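Local coordinates for protein cellulase (Soil metagenome, PDB 5I2U) that probably hydrolyses beta-1,4-glucosidic bonds of cellulose, as a halotolerant family 5 glycoside hydrolase built on a TIM barrel, at residues D81-C85 with T318-R323; L56-S60 with I322-N326; R69-A75 with L297-D303; L262-W267 with P313-L317. One frame throughout, in Å; residues are numbered along the deposited sequence.

Contact 1: D81-C85 with T318-R323; sequences DDWKC and TRNSIR
Asp82 and Arg319 meet because each sends its CG anti to the backbone N (chi1 -176° in both); the arginine then runs fully extended from CG to NE and sets the NE–NH2 edge of its guanidinium against the carboxylate. The grip is side-on: Arg319 NE reaches Asp82 OD2 at 2.9 Å while NH2 of Arg319 reaches Asp82 OD1 at 3.0 Å. Both bonds are nearly straight and lie in the guanidinium plane, although the carboxylate is turned 39° against it and is met from above its own plane. On the way out the aliphatic part of Arg319 covers one face of the Trp83 indole, with CG 3.7 Å from the centroid of the five-membered ring in a CH-pi contact. Arg323 bends at chi3 and lays its CD over a face of the Arg319 guanidinium; its NH1 donates to the backbone Asp82 O at 2.8 Å. Further in, CG2 of Ile322 presses on the Trp83 O at 3.2 Å, and CD1 of Ile322 lies near Cys85 SG. Met295 and Leu311 also touch the indole. Segment 81-85 leads from the end of helix 73-81 into the loop before strand 87-93 of the TIM barrel, packing on the last helix, 313-325; Lys84 takes a positive phi there and its NZ donates to Asp81 O. With Arg319 bonded to it and the charge of Arg323 close by, the Asp82 carboxylate is probably kept ionised; the salt bridge holds the guanidinium on the partly exposed side, while the indole and the isoleucine pack on the buried side.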
loop_
_atom_site.group_PDB
_atom_site.type_symbol
_atom_site.label_atom_id
_atom_site.label_comp_id
_atom_site.label_asym_id
_atom_site.label_seq_id
_atom_site.Cartn_x
_atom_site.Cartn_y
_atom_site.Cartn_z
ATOM N N ASP A 81 -0.535 -17.572 1.832
ATOM C CA ASP A 81 -0.363 -18.962 1.387
ATOM C C ASP A 81 -0.878 -19.224 -0.030
ATOM O O ASP A 81 -0.155 -19.776 -0.844
ATOM C CB ASP A 81 -1.029 -19.938 2.372
ATOM C CG ASP A 81 -0.368 -19.932 3.739
ATOM O OD1 ASP A 81 0.764 -19.426 3.880
ATOM O OD2 ASP A 81 -0.974 -20.450 4.688
ATOM N N ASP A 82 -2.117 -18.834 -0.320
ATOM C CA ASP A 82 -2.749 -19.158 -1.600
ATOM C C ASP A 82 -2.484 -18.123 -2.707
ATOM O O ASP A 82 -2.242 -18.515 -3.859
ATOM C CB ASP A 82 -4.247 -19.343 -1.414
ATOM C CG ASP A 82 -4.934 -19.772 -2.687
ATOM O OD1 ASP A 82 -4.587 -20.844 -3.219
ATOM O OD2 ASP A 82 -5.805 -19.023 -3.168
ATOM N N TRP A 83 -2.543 -16.825 -2.375
ATOM C CA TRP A 83 -2.275 -15.753 -3.372
ATOM C C TRP A 83 -0.779 -15.439 -3.500
ATOM O O TRP A 83 -0.371 -14.764 -4.442
ATOM C CB TRP A 83 -3.040 -14.458 -3.043
ATOM C CG TRP A 83 -4.515 -14.515 -3.278
ATOM C CD1 TRP A 83 -5.325 -15.611 -3.186
ATOM C CD2 TRP A 83 -5.362 -13.417 -3.615
ATOM N NE1 TRP A 83 -6.616 -15.268 -3.464
ATOM C CE2 TRP A 83 -6.674 -13.923 -3.728
ATOM C CE3 TRP A 83 -5.143 -12.051 -3.826
ATOM C CZ2 TRP A 83 -7.772 -13.105 -4.046
ATOM C CZ3 TRP A 83 -6.223 -11.241 -4.162
ATOM C CH2 TRP A 83 -7.531 -11.774 -4.263
ATOM N N LYS A 84 0.017 -15.930 -2.555
ATOM C CA LYS A 84 1.462 -15.678 -2.499
ATOM C C LYS A 84 1.799 -14.201 -2.298
ATOM O O LYS A 84 2.819 -13.727 -2.793
ATOM C CB LYS A 84 2.196 -16.253 -3.727
ATOM C CG LYS A 84 1.876 -17.704 -4.044
ATOM C CD LYS A 84 2.317 -18.648 -2.940
ATOM C CE LYS A 84 2.184 -20.102 -3.396
ATOM N NZ LYS A 84 2.231 -21.058 -2.258
ATOM N N CYS A 85 0.962 -13.484 -1.544
ATOM C CA CYS A 85 1.277 -12.110 -1.188
ATOM C C CYS A 85 2.529 -12.094 -0.312
ATOM O O CYS A 85 2.655 -12.881 0.640
ATOM C CB CYS A 85 0.115 -11.429 -0.457
ATOM S SG CYS A 85 -1.384 -11.230 -1.451
ATOM N N THR A 318 -5.763 -10.590 -10.304
ATOM C CA THR A 318 -4.848 -10.209 -9.217
ATOM C C THR A 318 -4.115 -11.427 -8.637
ATOM O O THR A 318 -2.897 -11.401 -8.454
ATOM C CB THR A 318 -5.595 -9.468 -8.064
ATOM O OG1 THR A 318 -6.171 -8.247 -8.555
ATOM C CG2 THR A 318 -4.654 -9.135 -6.921
ATOM N N ARG A 319 -4.861 -12.477 -8.326
ATOM C CA ARG A 319 -4.276 -13.682 -7.754
ATOM C C ARG A 319 -3.221 -14.246 -8.684
ATOM O O ARG A 319 -2.125 -14.575 -8.239
ATOM C CB ARG A 319 -5.359 -14.727 -7.475
ATOM C CG ARG A 319 -4.862 -15.984 -6.792
ATOM C CD ARG A 319 -6.004 -16.922 -6.451
ATOM N NE ARG A 319 -5.506 -18.201 -5.956
ATOM C CZ ARG A 319 -5.026 -19.183 -6.729
ATOM N NH1 ARG A 319 -4.960 -19.065 -8.065
ATOM N NH2 ARG A 319 -4.616 -20.304 -6.159
ATOM N N ASN A 320 -3.563 -14.364 -9.964
ATOM C CA ASN A 320 -2.637 -14.910 -10.958
ATOM C C ASN A 320 -1.422 -14.033 -11.132
ATOM O O ASN A 320 -0.306 -14.543 -11.172
ATOM C CB ASN A 320 -3.309 -15.123 -12.324
ATOM C CG ASN A 320 -4.331 -16.247 -12.312
ATOM O OD1 ASN A 320 -4.210 -17.219 -11.570
ATOM N ND2 ASN A 320 -5.349 -16.113 -13.137
ATOM N N SER A 321 -1.648 -12.726 -11.224
ATOM C CA SER A 321 -0.568 -11.751 -11.340
ATOM C C SER A 321 0.427 -11.887 -10.200
ATOM O O SER A 321 1.640 -11.889 -10.422
ATOM C CB SER A 321 -1.120 -10.309 -11.367
ATOM O OG SER A 321 -1.663 -9.961 -12.634
ATOM N N ILE A 322 -0.083 -12.010 -8.981
ATOM C CA ILE A 322 0.781 -12.082 -7.815
ATOM C C ILE A 322 1.498 -13.428 -7.759
ATOM O O ILE A 322 2.678 -13.473 -7.434
ATOM C CB ILE A 322 0.009 -11.796 -6.496
ATOM C CG1 ILE A 322 -0.534 -10.374 -6.510
ATOM C CG2 ILE A 322 0.910 -11.961 -5.272
ATOM C CD1 ILE A 322 -1.628 -10.124 -5.500
ATOM N N ARG A 323 0.780 -14.504 -8.056
ATOM C CA ARG A 323 1.341 -15.870 -7.996
ATOM C C ARG A 323 2.453 -16.136 -9.015
ATOM O O ARG A 323 3.433 -16.795 -8.688
ATOM C CB ARG A 323 0.245 -16.920 -8.177
ATOM C CG ARG A 323 -0.569 -17.179 -6.929
ATOM C CD ARG A 323 -1.734 -18.093 -7.258
ATOM N NE ARG A 323 -1.239 -19.388 -7.709
ATOM C CZ ARG A 323 -0.842 -20.397 -6.920
ATOM N NH1 ARG A 323 -0.909 -20.323 -5.586
ATOM N NH2 ARG A 323 -0.383 -21.514 -7.487
#

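Contact 2: L56-S60 with I322-N326; sequences LRGAS and IRNAN
Arg57 opens the first strand of the TIM barrel and reaches across to the C-terminal end of helix 313-325, where its NH1 donates to Asn326 OD1 at 2.9 Å. This bond is nearly straight (168°), enters at the edge of the guanidinium and lies in its plane; the amide is turned 52° against that plane. Ala325 supports the same side chain from the helix, its CB touching Arg57 CD at 3.5 Å. The Ala325 O sits over a face of the guanidinium, too badly angled toward NH1 for a hydrogen bond. The amide's other end, Asn326 ND2, makes only a weak bond of 3.4 Å to Arg57 O; its stronger partner is Lys84 O, in the loop before the second strand. Next to these polar groups, Ile322 packs on the strand backbone: its CD1 lies 3.5 Å from Gly58 O, and its CG2 faces Arg57 O. Ala59 CB adds a looser apolar touch to the same CD1. In the next shell, Arg57 NH2 forms a salt bridge with Glu275 of helix 264-276, a second anchor for the guanidinium, and Trp281 of the last barrel strand touches both Arg57 and Ile322. The strand is held by backbone bonds to Thr86, just before the second strand, to Arg89 within it, and to Trp281 and Ala283 of the eighth strand, the side on which the barrel closes. The bend of Arg57 at chi2 (124°), away from a staggered value, leaves its CD only 3.1 Å from Asn326 OD1, so one amide oxygen meets both the methylene and the NH1.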
loop_
_atom_site.group_PDB
_atom_site.type_symbol
_atom_site.label_atom_id
_atom_site.label_comp_id
_atom_site.label_asym_id
_atom_site.label_seq_id
_atom_site.Cartn_x
_atom_site.Cartn_y
_atom_site.Cartn_z
ATOM N N LEU A 56 8.232 -6.356 -3.708
ATOM C CA LEU A 56 7.073 -6.890 -3.025
ATOM C C LEU A 56 5.850 -6.827 -3.945
ATOM O O LEU A 56 5.638 -5.833 -4.658
ATOM C CB LEU A 56 6.810 -6.123 -1.739
ATOM C CG LEU A 56 7.950 -6.160 -0.714
ATOM C CD1 LEU A 56 7.644 -5.212 0.424
ATOM C CD2 LEU A 56 8.206 -7.566 -0.185
ATOM N N ARG A 57 5.083 -7.913 -3.952
ATOM C CA ARG A 57 3.824 -8.000 -4.690
ATOM C C ARG A 57 2.760 -8.544 -3.764
ATOM O O ARG A 57 2.961 -9.569 -3.123
ATOM C CB ARG A 57 3.967 -8.939 -5.878
ATOM C CG ARG A 57 4.968 -8.472 -6.924
ATOM C CD ARG A 57 5.988 -9.557 -7.116
ATOM N NE ARG A 57 7.042 -9.227 -8.060
ATOM C CZ ARG A 57 8.207 -9.869 -8.120
ATOM N NH1 ARG A 57 8.466 -10.898 -7.307
ATOM N NH2 ARG A 57 9.123 -9.487 -9.009
ATOM N N GLY A 58 1.637 -7.837 -3.674
ATOM C CA GLY A 58 0.530 -8.284 -2.838
ATOM C C GLY A 58 -0.775 -7.536 -3.057
ATOM O O GLY A 58 -1.021 -6.995 -4.135
ATOM N N ALA A 59 -1.599 -7.515 -2.017
ATOM C CA ALA A 59 -2.961 -7.012 -2.095
ATOM C C ALA A 59 -3.322 -6.167 -0.864
ATOM O O ALA A 59 -2.874 -6.454 0.233
ATOM C CB ALA A 59 -3.917 -8.180 -2.237
ATOM N N SER A 60 -4.119 -5.120 -1.088
ATOM C CA SER A 60 -4.633 -4.260 -0.034
ATOM C C SER A 60 -6.045 -4.658 0.354
ATOM O O SER A 60 -6.892 -4.887 -0.510
ATOM C CB SER A 60 -4.656 -2.814 -0.494
ATOM O OG SER A 60 -5.025 -1.940 0.565
ATOM N N ILE A 322 -0.083 -12.010 -8.981
ATOM C CA ILE A 322 0.781 -12.082 -7.815
ATOM C C ILE A 322 1.498 -13.428 -7.759
ATOM O O ILE A 322 2.678 -13.473 -7.434
ATOM C CB ILE A 322 0.009 -11.796 -6.496
ATOM C CG1 ILE A 322 -0.534 -10.374 -6.510
ATOM C CG2 ILE A 322 0.910 -11.961 -5.272
ATOM C CD1 ILE A 322 -1.628 -10.124 -5.500
ATOM N N ARG A 323 0.780 -14.504 -8.056
ATOM C CA ARG A 323 1.341 -15.870 -7.996
ATOM C C ARG A 323 2.453 -16.136 -9.015
ATOM O O ARG A 323 3.433 -16.795 -8.688
ATOM C CB ARG A 323 0.245 -16.920 -8.177
ATOM C CG ARG A 323 -0.569 -17.179 -6.929
ATOM C CD ARG A 323 -1.734 -18.093 -7.258
ATOM N NE ARG A 323 -1.239 -19.388 -7.709
ATOM C CZ ARG A 323 -0.842 -20.397 -6.920
ATOM N NH1 ARG A 323 -0.909 -20.323 -5.586
ATOM N NH2 ARG A 323 -0.383 -21.514 -7.487
ATOM N N ASN A 324 2.294 -15.622 -10.233
ATOM C CA ASN A 324 3.277 -15.851 -11.285
ATOM C C ASN A 324 4.541 -14.990 -11.055
ATOM O O ASN A 324 5.661 -15.464 -11.248
ATOM C CB ASN A 324 2.617 -15.769 -12.687
ATOM C CG ASN A 324 3.433 -14.986 -13.715
ATOM O OD1 ASN A 324 3.579 -13.767 -13.615
ATOM N ND2 ASN A 324 3.924 -15.681 -14.738
ATOM N N ALA A 325 4.357 -13.750 -10.602
ATOM C CA ALA A 325 5.472 -12.883 -10.190
ATOM C C ALA A 325 6.252 -13.453 -8.988
ATOM O O ALA A 325 7.473 -13.431 -8.998
ATOM C CB ALA A 325 4.961 -11.481 -9.879
ATOM N N ASN A 326 5.540 -13.950 -7.969
ATOM C CA ASN A 326 6.151 -14.656 -6.823
ATOM C C ASN A 326 6.104 -16.168 -7.003
ATOM O O ASN A 326 6.503 -16.913 -6.116
ATOM C CB ASN A 326 5.446 -14.301 -5.506
ATOM C CG ASN A 326 5.511 -12.820 -5.180
ATOM O OD1 ASN A 326 6.495 -12.140 -5.498
ATOM N ND2 ASN A 326 4.475 -12.315 -4.514
#

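Contact 3: R69-A75 with L297-D303; sequences RFYNKNA and LPRASAD
Asn72 and Ala302 form the close-fitting part of this contact. The amide ND2 of Asn72 donates to Ala302 O at 3.0 Å, almost straight (170°) but from above the carbonyl plane, and also to Arg69 O within its own segment. With CG between the backbone N and the carbonyl carbon (chi1 67°), Asn72 OD1 caps helix 73-81, accepting from Ala75 N and more weakly from Asn74 N. Ala302 CB fits against Arg69 O at 3.4 Å, and Ala75 CB touches Ala302 O at 3.5 Å. A leucine in place of Asn72 would probably leave the first turn of the helix without its cap and Ala302 O without this donor. At the other end, Arg69 grips Ala300 O end-on, NH1 at 2.9 Å and NH2 at 3.0 Å, both from one face of the carbonyl plane; Asp288 adds a salt bridge to NH2. Phe70 CZ stands over one face of the Arg69 guanidinium, off its centre, and Arg69 CG covers a face of the ring. Looser are the exposed amide of Asn74 and carboxylate of Asp303: Asn74 CB still touches Asp303 O, but Asn74 ND2 and Asp303 OD1 stay 3.6 Å apart without a hydrogen bond. An N-capped helix thus meets a loop with a type I turn (Leu297–Ala300) and an ST turn at Ser301, joining the connections after the first and eighth strands of the TIM barrel.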
loop_
_atom_site.group_PDB
_atom_site.type_symbol
_atom_site.label_atom_id
_atom_site.label_comp_id
_atom_site.label_asym_id
_atom_site.label_seq_id
_atom_site.Cartn_x
_atom_site.Cartn_y
_atom_site.Cartn_z
ATOM N N ARG A 69 -14.940 -7.159 7.804
ATOM C CA ARG A 69 -14.962 -8.613 7.990
ATOM C C ARG A 69 -13.676 -9.304 7.517
ATOM O O ARG A 69 -13.268 -10.327 8.080
ATOM C CB ARG A 69 -16.237 -9.239 7.377
ATOM C CG ARG A 69 -16.269 -9.466 5.876
ATOM C CD ARG A 69 -17.693 -9.778 5.403
ATOM N NE ARG A 69 -17.748 -10.149 3.979
ATOM C CZ ARG A 69 -17.625 -11.387 3.486
ATOM N NH1 ARG A 69 -17.424 -12.442 4.280
ATOM N NH2 ARG A 69 -17.708 -11.578 2.171
ATOM N N PHE A 70 -12.997 -8.717 6.535
ATOM C CA PHE A 70 -11.733 -9.287 6.044
ATOM C C PHE A 70 -10.503 -8.952 6.891
ATOM O O PHE A 70 -9.418 -9.477 6.628
ATOM C CB PHE A 70 -11.499 -8.862 4.587
ATOM C CG PHE A 70 -12.597 -9.284 3.661
ATOM C CD1 PHE A 70 -12.812 -10.632 3.397
ATOM C CD2 PHE A 70 -13.432 -8.346 3.078
ATOM C CE1 PHE A 70 -13.847 -11.040 2.561
ATOM C CE2 PHE A 70 -14.462 -8.742 2.246
ATOM C CZ PHE A 70 -14.671 -10.085 1.982
ATOM N N TYR A 71 -10.646 -8.079 7.883
ATOM C CA TYR A 71 -9.531 -7.727 8.770
ATOM C C TYR A 71 -9.481 -8.768 9.881
ATOM O O TYR A 71 -9.933 -8.537 11.005
ATOM C CB TYR A 71 -9.697 -6.309 9.317
ATOM C CG TYR A 71 -9.318 -5.233 8.323
ATOM C CD1 TYR A 71 -10.097 -4.988 7.187
ATOM C CD2 TYR A 71 -8.178 -4.465 8.515
ATOM C CE1 TYR A 71 -9.738 -4.008 6.267
ATOM C CE2 TYR A 71 -7.816 -3.488 7.602
ATOM C CZ TYR A 71 -8.592 -3.270 6.481
ATOM O OH TYR A 71 -8.192 -2.282 5.608
ATOM N N ASN A 72 -8.915 -9.915 9.544
ATOM C CA ASN A 72 -8.735 -11.008 10.478
ATOM C C ASN A 72 -7.507 -11.845 10.102
ATOM O O ASN A 72 -6.991 -11.736 8.986
ATOM C CB ASN A 72 -9.995 -11.867 10.511
ATOM C CG ASN A 72 -10.243 -12.601 9.200
ATOM O OD1 ASN A 72 -9.625 -13.614 8.940
ATOM N ND2 ASN A 72 -11.169 -12.097 8.384
ATOM N N LYS A 73 -7.063 -12.691 11.022
ATOM C CA LYS A 73 -5.805 -13.405 10.842
ATOM C C LYS A 73 -5.833 -14.424 9.711
ATOM O O LYS A 73 -4.818 -14.615 9.028
ATOM C CB LYS A 73 -5.365 -14.058 12.146
ATOM C CG LYS A 73 -5.105 -13.035 13.243
ATOM C CD LYS A 73 -4.171 -13.547 14.322
ATOM C CE LYS A 73 -3.834 -12.423 15.286
ATOM N NZ LYS A 73 -2.891 -12.869 16.349
ATOM N N ASN A 74 -6.991 -15.034 9.493
ATOM C CA ASN A 74 -7.124 -16.108 8.525
ATOM C C ASN A 74 -7.107 -15.591 7.086
ATOM O O ASN A 74 -6.457 -16.179 6.214
ATOM C CB ASN A 74 -8.382 -16.920 8.806
ATOM C CG ASN A 74 -8.334 -17.639 10.163
ATOM O OD1 ASN A 74 -7.265 -17.920 10.706
ATOM N ND2 ASN A 74 -9.506 -17.947 10.704
ATOM N N ALA A 75 -7.787 -14.474 6.850
ATOM C CA ALA A 75 -7.730 -13.811 5.547
ATOM C C ALA A 75 -6.299 -13.477 5.164
ATOM O O ALA A 75 -5.889 -13.736 4.037
ATOM C CB ALA A 75 -8.572 -12.549 5.548
ATOM N N LEU A 297 -16.693 -12.110 -4.279
ATOM C CA LEU A 297 -18.156 -12.106 -4.151
ATOM C C LEU A 297 -18.556 -12.034 -2.670
ATOM O O LEU A 297 -17.829 -12.533 -1.820
ATOM C CB LEU A 297 -18.767 -13.368 -4.754
ATOM C CG LEU A 297 -18.618 -13.571 -6.253
ATOM C CD1 LEU A 297 -19.384 -14.820 -6.661
ATOM C CD2 LEU A 297 -19.115 -12.369 -7.047
ATOM N N PRO A 298 -19.708 -11.403 -2.361
ATOM C CA PRO A 298 -20.191 -11.344 -0.972
ATOM C C PRO A 298 -20.331 -12.693 -0.278
ATOM O O PRO A 298 -20.167 -12.767 0.919
ATOM C CB PRO A 298 -21.550 -10.654 -1.114
ATOM C CG PRO A 298 -21.343 -9.736 -2.283
ATOM C CD PRO A 298 -20.445 -10.461 -3.230
ATOM N N ARG A 299 -20.615 -13.740 -1.046
ATOM C CA ARG A 299 -20.708 -15.104 -0.537
ATOM C C ARG A 299 -19.427 -15.620 0.088
ATOM O O ARG A 299 -19.475 -16.528 0.906
ATOM C CB ARG A 299 -21.127 -16.046 -1.668
ATOM C CG ARG A 299 -21.315 -17.499 -1.254
ATOM C CD ARG A 299 -22.189 -18.236 -2.248
ATOM N NE ARG A 299 -21.728 -18.064 -3.623
ATOM C CZ ARG A 299 -20.796 -18.803 -4.232
ATOM N NH1 ARG A 299 -20.191 -19.812 -3.602
ATOM N NH2 ARG A 299 -20.466 -18.520 -5.490
ATOM N N ALA A 300 -18.290 -15.052 -0.307
ATOM C CA ALA A 300 -16.993 -15.493 0.178
ATOM C C ALA A 300 -16.905 -15.438 1.702
ATOM O O ALA A 300 -17.460 -14.534 2.321
ATOM C CB ALA A 300 -15.897 -14.657 -0.443
ATOM N N SER A 301 -16.239 -16.428 2.300
ATOM C CA SER A 301 -15.985 -16.415 3.746
ATOM C C SER A 301 -15.035 -15.274 4.086
ATOM O O SER A 301 -14.139 -14.947 3.295
ATOM C CB SER A 301 -15.375 -17.739 4.202
ATOM O OG SER A 301 -15.022 -17.704 5.576
ATOM N N ALA A 302 -15.241 -14.667 5.246
ATOM C CA ALA A 302 -14.255 -13.745 5.838
ATOM C C ALA A 302 -12.897 -14.414 6.071
ATOM O O ALA A 302 -11.857 -13.760 5.972
ATOM C CB ALA A 302 -14.776 -13.180 7.152
ATOM N N ASP A 303 -12.910 -15.714 6.366
ATOM C CA ASP A 303 -11.703 -16.439 6.769
ATOM C C ASP A 303 -10.820 -16.928 5.615
ATOM O O ASP A 303 -9.733 -17.442 5.875
ATOM C CB ASP A 303 -12.084 -17.629 7.666
ATOM C CG ASP A 303 -12.860 -17.202 8.888
ATOM O OD1 ASP A 303 -12.430 -16.252 9.577
ATOM O OD2 ASP A 303 -13.914 -17.811 9.156
#

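Contact 4: L262-W267 with P313-L317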
loop_
_atom_site.group_PDB
_atom_site.type_symbol
_atom_site.label_atom_id
_atom_site.label_comp_id
_atom_site.label_asym_id
_atom_site.label_seq_id
_atom_site.Cartn_x
_atom_site.Cartn_y
_atom_site.Cartn_z
ATOM N N LEU A 262 -12.707 -3.451 -16.805
ATOM C CA LEU A 262 -11.483 -4.103 -16.375
ATOM C C LEU A 262 -10.539 -4.070 -17.573
ATOM O O LEU A 262 -10.765 -4.775 -18.545
ATOM C CB LEU A 262 -11.763 -5.538 -15.901
ATOM C CG LEU A 262 -10.595 -6.294 -15.257
ATOM C CD1 LEU A 262 -9.984 -5.535 -14.081
ATOM C CD2 LEU A 262 -11.045 -7.678 -14.812
ATOM N N GLY A 263 -9.508 -3.232 -17.506
ATOM C CA GLY A 263 -8.529 -3.104 -18.593
ATOM C C GLY A 263 -7.423 -4.134 -18.487
ATOM O O GLY A 263 -6.332 -3.836 -18.005
ATOM N N ILE A 264 -7.694 -5.335 -18.982
ATOM C CA ILE A 264 -6.779 -6.477 -18.817
ATOM C C ILE A 264 -5.428 -6.314 -19.504
ATOM O O ILE A 264 -4.392 -6.645 -18.910
ATOM C CB ILE A 264 -7.447 -7.788 -19.268
ATOM C CG1 ILE A 264 -8.573 -8.106 -18.284
ATOM C CG2 ILE A 264 -6.451 -8.953 -19.338
ATOM C CD1 ILE A 264 -9.531 -9.160 -18.759
ATOM N N GLU A 265 -5.438 -5.818 -20.743
ATOM C CA GLU A 265 -4.197 -5.562 -21.466
ATOM C C GLU A 265 -3.406 -4.438 -20.803
ATOM O O GLU A 265 -2.197 -4.556 -20.617
ATOM C CB GLU A 265 -4.463 -5.291 -22.959
ATOM C CG GLU A 265 -5.024 -6.496 -23.649
ATOM C CD GLU A 265 -4.588 -6.599 -25.096
ATOM O OE1 GLU A 265 -5.045 -5.759 -25.897
ATOM O OE2 GLU A 265 -3.782 -7.511 -25.417
ATOM N N GLU A 266 -4.106 -3.376 -20.401
ATOM C CA GLU A 266 -3.489 -2.239 -19.713
ATOM C C GLU A 266 -2.865 -2.669 -18.371
ATOM O O GLU A 266 -1.771 -2.221 -18.024
ATOM C CB GLU A 266 -4.498 -1.102 -19.489
ATOM C CG GLU A 266 -5.037 -0.454 -20.767
ATOM C CD GLU A 266 -6.243 -1.177 -21.377
ATOM O OE1 GLU A 266 -6.457 -2.381 -21.105
ATOM O OE2 GLU A 266 -6.986 -0.536 -22.139
ATOM N N TRP A 267 -3.564 -3.528 -17.623
ATOM C CA TRP A 267 -3.005 -4.135 -16.418
ATOM C C TRP A 267 -1.696 -4.874 -16.702
ATOM O O TRP A 267 -0.701 -4.667 -15.996
ATOM C CB TRP A 267 -4.004 -5.093 -15.746
ATOM C CG TRP A 267 -3.422 -5.819 -14.574
ATOM C CD1 TRP A 267 -3.098 -7.147 -14.499
ATOM C CD2 TRP A 267 -3.055 -5.247 -13.329
ATOM N NE1 TRP A 267 -2.568 -7.445 -13.261
ATOM C CE2 TRP A 267 -2.536 -6.294 -12.520
ATOM C CE3 TRP A 267 -3.124 -3.950 -12.801
ATOM C CZ2 TRP A 267 -2.083 -6.082 -11.216
ATOM C CZ3 TRP A 267 -2.687 -3.736 -11.495
ATOM C CH2 TRP A 267 -2.164 -4.802 -10.718
ATOM N N PRO A 313 -13.634 -11.494 -11.548
ATOM C CA PRO A 313 -12.642 -11.396 -12.628
ATOM C C PRO A 313 -11.342 -10.668 -12.232
ATOM O O PRO A 313 -10.250 -11.191 -12.466
ATOM C CB PRO A 313 -13.383 -10.620 -13.709
ATOM C CG PRO A 313 -14.827 -10.904 -13.475
ATOM C CD PRO A 313 -14.993 -11.152 -12.008
ATOM N N TRP A 314 -11.470 -9.503 -11.599
ATOM C CA TRP A 314 -10.311 -8.764 -11.060
ATOM C C TRP A 314 -9.579 -9.525 -9.946
ATOM O O TRP A 314 -8.359 -9.419 -9.817
ATOM C CB TRP A 314 -10.747 -7.361 -10.611
ATOM C CG TRP A 314 -9.737 -6.563 -9.851
ATOM C CD1 TRP A 314 -9.943 -5.956 -8.671
ATOM C CD2 TRP A 314 -8.365 -6.308 -10.201
ATOM N NE1 TRP A 314 -8.811 -5.314 -8.249
ATOM C CE2 TRP A 314 -7.822 -5.512 -9.174
ATOM C CE3 TRP A 314 -7.550 -6.660 -11.290
ATOM C CZ2 TRP A 314 -6.495 -5.076 -9.181
ATOM C CZ3 TRP A 314 -6.231 -6.211 -11.312
ATOM C CH2 TRP A 314 -5.719 -5.432 -10.257
ATOM N N GLY A 315 -10.323 -10.297 -9.154
ATOM C CA GLY A 315 -9.746 -11.192 -8.147
ATOM C C GLY A 315 -8.857 -12.256 -8.764
ATOM O O GLY A 315 -7.719 -12.447 -8.332
ATOM N N LYS A 316 -9.376 -12.935 -9.781
ATOM C CA LYS A 316 -8.608 -13.942 -10.500
ATOM C C LYS A 316 -7.345 -13.362 -11.143
ATOM O O LYS A 316 -6.261 -13.960 -11.058
ATOM C CB LYS A 316 -9.475 -14.620 -11.572
ATOM C CG LYS A 316 -10.571 -15.527 -11.030
ATOM C CD LYS A 316 -11.312 -16.216 -12.172
ATOM C CE LYS A 316 -12.321 -17.250 -11.690
ATOM N NZ LYS A 316 -13.583 -16.604 -11.218
ATOM N N LEU A 317 -7.504 -12.224 -11.811
ATOM C CA LEU A 317 -6.399 -11.546 -12.464
ATOM C C LEU A 317 -5.323 -11.091 -11.461
ATOM O O LEU A 317 -4.118 -11.208 -11.736
ATOM C CB LEU A 317 -6.928 -10.347 -13.252
ATOM C CG LEU A 317 -5.925 -9.519 -14.051
ATOM C CD1 LEU A 317 -5.152 -10.405 -15.013
ATOM C CD2 LEU A 317 -6.646 -8.412 -14.804
#
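Trp267 offers the face of its indole to Trp314, whose six-membered ring comes edge-on in a T-shaped stack with centroids 4.8 Å apart and planes at 86°. CZ3 and CH2 of Trp314 form the bump, standing over the ring of Trp267. Leu317 fills the next hollow: its CG rests 3.7 Å from Trp267 CD1, and its CD2 also meets Ile264 CG1 at 4.0 Å. From the same segment as Trp267, Leu262, its CG anti to the backbone N (chi1 -173°), lays two methyls against the first turn of helix 313-325. CD1 lies by Trp314 CE3 at 3.9 Å, and CD2 sits 3.9 Å from Pro313 CB. Trp267 NE1 is hydrogen-bonded to Ser321 OG, Trp314 NE1 to the backbone oxygen of Trp284 in the last barrel strand. An alanine at Trp267 would probably open a gap beside Leu317, leave the edge of Trp314 without its aromatic face and deprive Ser321 of its indole partner. No hydrogen bond crosses between 262-267 and 313-317: the start of helix 264-276, with the residue leading into it, and the start of helix 313-325 are joined by shape and apolar contact, while each indole N-H is satisfied outside the pair.

How the contacts relate
Contacts 1, 2 and 4 share helix 313-325, the last of the chain, in the order 4, 1, 2: its start packs on helix 264-276, its middle on the loop before the second barrel strand, its end on the first strand. Centres of contacts 1 and 2 lie about 5 Å apart; that of contact 4 is about 13 Å from contact 1's, linked by Ser321 and Trp267. Contact 3, centred 16 to 21 Å from the others, joins the start of helix 73-81 and the loop before it to the loop after the eighth strand. In sequence, contact 4 falls between the segments of contacts 1 and 2; contact 3 alternates with 1 and 4. Contacts 1, 2 and 3 tie late chain to the barrel's beginning; contact 4 joins two late helices.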